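Local coordinates for acetoin utilization protein AcuB, putative (Vibrio cholerae, PDB 2O16) that is of unknown function but, as a protein with a pair of CBS domains, may sense or bind an adenosine-containing ligand in a regulatory role, at residues His22-Ala27 / Ala59-Ser64; Ile102-Gln105 / Cys111-Val114. All blocks are in the same frame, centred on the assembly; numbering follows the deposited sequence.

Contact 1 of 2, residues His22-Ala27 / Ala59-Ser64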
loop_
_atom_site.group_PDB
_atom_site.type_symbol
_atom_site.label_atom_id
_atom_site.label_comp_id
_atom_site.label_asym_id
_atom_site.label_seq_id
_atom_site.Cartn_x
_atom_site.Cartn_y
_atom_site.Cartn_z
ATOM N N HIS A 22 -6.764 -5.210 15.151
ATOM C CA HIS A 22 -7.216 -3.826 15.203
ATOM C C HIS A 22 -8.446 -3.704 14.310
ATOM O O HIS A 22 -8.825 -4.686 13.644
ATOM C CB HIS A 22 -6.095 -2.876 14.809
ATOM C CG HIS A 22 -5.256 -2.452 15.970
ATOM N ND1 HIS A 22 -4.744 -3.355 16.878
ATOM C CD2 HIS A 22 -4.839 -1.225 16.378
ATOM C CE1 HIS A 22 -4.048 -2.705 17.799
ATOM N NE2 HIS A 22 -4.073 -1.414 17.508
ATOM N N THR A 23 -9.129 -2.559 14.345
ATOM C CA THR A 23 -10.462 -2.505 13.760
ATOM C C THR A 23 -10.537 -1.541 12.568
ATOM O O THR A 23 -9.563 -0.792 12.296
ATOM C CB THR A 23 -11.494 -2.027 14.796
ATOM O OG1 THR A 23 -11.236 -0.654 15.084
ATOM C CG2 THR A 23 -11.407 -2.864 16.094
ATOM N N LEU A 24 -11.671 -1.582 11.873
ATOM C CA LEU A 24 -12.029 -0.553 10.864
ATOM C C LEU A 24 -11.827 0.863 11.426
ATOM O O LEU A 24 -11.240 1.752 10.765
ATOM C CB LEU A 24 -13.485 -0.714 10.408
ATOM C CG LEU A 24 -13.927 0.140 9.195
ATOM C CD1 LEU A 24 -14.997 -0.594 8.417
ATOM C CD2 LEU A 24 -14.405 1.518 9.620
ATOM N N ASN A 25 -12.297 1.063 12.667
ATOM C CA ASN A 25 -12.184 2.360 13.328
ATOM C C ASN A 25 -10.743 2.823 13.481
ATOM O O ASN A 25 -10.436 3.990 13.237
ATOM C CB ASN A 25 -12.881 2.322 14.693
ATOM C CG ASN A 25 -13.413 3.682 15.109
ATOM O OD1 ASN A 25 -13.802 4.488 14.266
ATOM N ND2 ASN A 25 -13.428 3.945 16.427
ATOM N N ASP A 26 -9.846 1.913 13.867
ATOM C CA ASP A 26 -8.431 2.224 13.949
ATOM C C ASP A 26 -7.832 2.607 12.596
ATOM O O ASP A 26 -7.037 3.544 12.520
ATOM C CB ASP A 26 -7.624 1.040 14.497
ATOM C CG ASP A 26 -8.050 0.629 15.895
ATOM O OD1 ASP A 26 -8.350 1.520 16.727
ATOM O OD2 ASP A 26 -8.056 -0.581 16.159
ATOM N N ALA A 27 -8.165 1.843 11.555
ATOM C CA ALA A 27 -7.640 2.117 10.211
ATOM C C ALA A 27 -8.181 3.468 9.706
ATOM O O ALA A 27 -7.441 4.256 9.120
ATOM C CB ALA A 27 -8.033 0.977 9.236
ATOM N N ALA A 59 -16.561 0.917 1.766
ATOM C CA ALA A 59 -17.497 -0.162 1.391
ATOM C C ALA A 59 -18.043 -0.956 2.594
ATOM O O ALA A 59 -19.216 -1.347 2.607
ATOM C CB ALA A 59 -16.862 -1.102 0.400
ATOM N N ALA A 60 -17.209 -1.202 3.602
ATOM C CA ALA A 60 -17.687 -1.922 4.784
ATOM C C ALA A 60 -18.676 -1.049 5.557
ATOM O O ALA A 60 -19.696 -1.540 6.037
ATOM C CB ALA A 60 -16.532 -2.326 5.674
ATOM N N GLN A 61 -18.369 0.239 5.674
ATOM C CA GLN A 61 -19.243 1.183 6.386
ATOM C C GLN A 61 -20.589 1.336 5.671
ATOM O O GLN A 61 -21.653 1.279 6.301
ATOM C CB GLN A 61 -18.560 2.541 6.580
ATOM C CG GLN A 61 -17.496 2.531 7.675
ATOM C CD GLN A 61 -16.691 3.826 7.744
ATOM O OE1 GLN A 61 -16.958 4.679 8.585
ATOM N NE2 GLN A 61 -15.709 3.981 6.847
ATOM N N GLU A 62 -20.536 1.507 4.358
ATOM C CA GLU A 62 -21.744 1.607 3.544
ATOM C C GLU A 62 -22.566 0.314 3.587
ATOM O O GLU A 62 -23.796 0.361 3.695
ATOM C CB GLU A 62 -21.389 1.998 2.108
ATOM C CG GLU A 62 -21.004 3.484 1.940
ATOM C CD GLU A 62 -20.084 3.732 0.746
ATOM O OE1 GLU A 62 -19.996 2.856 -0.145
ATOM O OE2 GLU A 62 -19.445 4.804 0.696
ATOM N N SER A 63 -21.891 -0.831 3.538
ATOM C CA SER A 63 -22.561 -2.134 3.594
ATOM C C SER A 63 -23.166 -2.425 4.973
ATOM O O SER A 63 -23.947 -3.370 5.130
ATOM C CB SER A 63 -21.597 -3.247 3.181
ATOM O OG SER A 63 -21.918 -4.486 3.799
ATOM N N SER A 64 -22.801 -1.616 5.964
ATOM C CA SER A 64 -23.294 -1.796 7.322
ATOM C C SER A 64 -24.553 -0.977 7.567
ATOM O O SER A 64 -25.423 -1.383 8.335
ATOM C CB SER A 64 -22.224 -1.426 8.334
ATOM O OG SER A 64 -22.608 -1.861 9.618
#
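Leu24 reaches from the first turn of helix 24-34 to Ala60 and Gln61 on the last turns of helix 54-64, the two helices of the first CBS domain. The apolar part is small. CG of Leu24 stands anti to the backbone N (chi1 -170°), which carries it toward helix 54-64, and chi2 of 149° sets one methyl on each partner. Leu24 CD1 meets Ala60 CB at 3.6 Å. Its twin, Leu24 CD2, sits over one face of the Gln61 amide, 3.8 Å from Gln61 CD, and also touches Gln61 CG.

The polar bonds do not join 22-27 to 59-64. Around the amide, Gln61 NE2 is hydrogen-bonded to Leu57 O one turn back, and Gln61 OE1 has a weak bond from Lys28 NZ. At the start of the other helix, Thr23 is the N-cap of a capping box with Asp26. Asp26 N gives to Thr23 OG1 at 3.2 Å. Thr23 N returns a bond of 2.9 Å to Asp26 OD2, meeting it on the anti side and 35° out of the carboxylate plane.

The chemistry implies a division of labour: the box ties down the backbone on both sides of Leu24, and the bonds from Leu57 and, more weakly, Lys28 should limit rotation of the Gln61 amide. Between 22-27 and 59-64 the touching is apolar, while one turn further on Lys28 adds a weak polar tie from helix 24-34 to Gln61.

Contact 2 of 2, residues Ile102-Gln105 / Cys111-Val114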
loop_
_atom_site.group_PDB
_atom_site.type_symbol
_atom_site.label_atom_id
_atom_site.label_comp_id
_atom_site.label_asym_id
_atom_site.label_seq_id
_atom_site.Cartn_x
_atom_site.Cartn_y
_atom_site.Cartn_z
ATOM N N ILE A 102 4.017 -0.785 -14.852
ATOM C CA ILE A 102 3.210 -1.341 -15.948
ATOM C C ILE A 102 2.272 -2.438 -15.415
ATOM O O ILE A 102 1.101 -2.495 -15.774
ATOM C CB ILE A 102 4.106 -1.838 -17.130
ATOM C CG1 ILE A 102 4.769 -0.628 -17.845
ATOM C CG2 ILE A 102 3.276 -2.643 -18.116
ATOM C CD1 ILE A 102 5.957 -1.003 -18.803
ATOM N N TYR A 103 2.791 -3.287 -14.544
ATOM C CA TYR A 103 1.996 -4.306 -13.859
ATOM C C TYR A 103 0.831 -3.677 -13.080
ATOM O O TYR A 103 -0.310 -4.127 -13.177
ATOM C CB TYR A 103 2.895 -5.110 -12.915
ATOM C CG TYR A 103 2.197 -6.287 -12.248
ATOM C CD1 TYR A 103 2.312 -7.585 -12.774
ATOM C CD2 TYR A 103 1.434 -6.097 -11.092
ATOM C CE1 TYR A 103 1.678 -8.670 -12.146
ATOM C CE2 TYR A 103 0.796 -7.149 -10.471
ATOM C CZ TYR A 103 0.923 -8.432 -11.001
ATOM O OH TYR A 103 0.281 -9.473 -10.354
ATOM N N MET A 104 1.124 -2.625 -12.322
ATOM C CA MET A 104 0.095 -1.945 -11.523
ATOM C C MET A 104 -0.974 -1.324 -12.414
ATOM O O MET A 104 -2.191 -1.356 -12.093
ATOM C CB MET A 104 0.759 -0.878 -10.654
ATOM C CG MET A 104 1.520 -1.490 -9.441
ATOM S SD MET A 104 2.359 -0.173 -8.510
ATOM C CE MET A 104 1.016 0.586 -7.647
ATOM N N GLN A 105 -0.512 -0.745 -13.517
ATOM C CA GLN A 105 -1.385 -0.145 -14.524
ATOM C C GLN A 105 -2.335 -1.188 -15.135
ATOM O O GLN A 105 -3.573 -1.000 -15.134
ATOM C CB GLN A 105 -0.513 0.517 -15.608
ATOM C CG GLN A 105 -1.266 1.251 -16.750
ATOM C CD GLN A 105 -0.291 1.701 -17.846
ATOM O OE1 GLN A 105 0.398 0.881 -18.515
ATOM N NE2 GLN A 105 -0.240 3.015 -18.049
ATOM N N CYS A 111 -2.131 0.288 -4.991
ATOM C CA CYS A 111 -1.054 0.206 -4.006
ATOM C C CYS A 111 -0.432 -1.179 -3.989
ATOM O O CYS A 111 -1.140 -2.173 -3.910
ATOM C CB CYS A 111 -1.580 0.519 -2.609
ATOM S SG CYS A 111 -0.397 0.332 -1.268
ATOM N N LEU A 112 0.887 -1.240 -4.062
ATOM C CA LEU A 112 1.602 -2.502 -4.121
ATOM C C LEU A 112 2.574 -2.585 -2.931
ATOM O O LEU A 112 3.593 -1.890 -2.908
ATOM C CB LEU A 112 2.303 -2.609 -5.490
ATOM C CG LEU A 112 3.048 -3.859 -5.963
ATOM C CD1 LEU A 112 2.090 -5.080 -6.020
ATOM C CD2 LEU A 112 3.688 -3.571 -7.349
ATOM N N PRO A 113 2.242 -3.420 -1.917
ATOM C CA PRO A 113 3.180 -3.698 -0.824
ATOM C C PRO A 113 4.451 -4.336 -1.363
ATOM O O PRO A 113 4.389 -5.100 -2.311
ATOM C CB PRO A 113 2.436 -4.716 0.051
ATOM C CG PRO A 113 0.970 -4.585 -0.352
ATOM C CD PRO A 113 0.961 -4.138 -1.773
ATOM N N VAL A 114 5.586 -3.996 -0.756
ATOM C CA VAL A 114 6.898 -4.488 -1.149
ATOM C C VAL A 114 7.361 -5.374 0.008
ATOM O O VAL A 114 7.378 -4.955 1.178
ATOM C CB VAL A 114 7.900 -3.301 -1.352
ATOM C CG1 VAL A 114 9.310 -3.779 -1.776
ATOM C CG2 VAL A 114 7.331 -2.297 -2.358
#
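Met104 CE lies above one face of the Cys111-Leu112 peptide, 4.0 Å from Leu112 N and offset from it on the side away from Leu112 CA. The other nearby flat group is the Tyr103 ring; Tyr103 CD2 stays 5.0 Å from Leu112 CD2, and the ring meets His107 with the planes inclined at about 55°. This is the helix-on-strand packing of a CBS domain, here the second of the pair: helix 97-106 lies against strand 112-116, which pairs antiparallel with strand 119-124.

Met104 and Leu112 carry the buried contact, and their side chains meet by apolar packing alone. The thioether bends at its last torsion (chi3 75°), turning CE over the peptide that leads into Leu112, while Met104 SD passes Leu112 CB at 3.9 Å. Ile124, from the neighbouring strand, also touches Met104 and widens the sheet surface under the helix. Cys111 points its CB away from the helix; its side chain, like the ring of Pro113, packs on Ile51 of strand 48-53, in the first CBS domain.

With CG anti to the backbone N (chi1 -174°), Leu112 holds CD2 against two successive atoms of the methionine: Leu112 CD2 is 3.7 Å from Met104 CG and 3.8 Å from Met104 SD.

From the N terminus, the chain enters helix 24-34, runs through strands 38-42 and 48-53, and comes back along helix 54-64, where contact 1 closes a loop of 31 intervening residues. Beyond the unmodelled residues 67-75 it passes helix 80-83 and enters helix 97-106. Contact 2 then closes a far shorter loop, five residues between helix and strand. The two loops follow in series, neither enclosing nor crossing the other. The centres of contact 1 and contact 2 are about 24 Å apart, on opposite sides of the chain's centre. The nearest atoms of contact 1 and contact 2 are about 13 Å apart. Contact 1 joins helix to helix in the first CBS domain; contact 2 joins helix to sheet in the second.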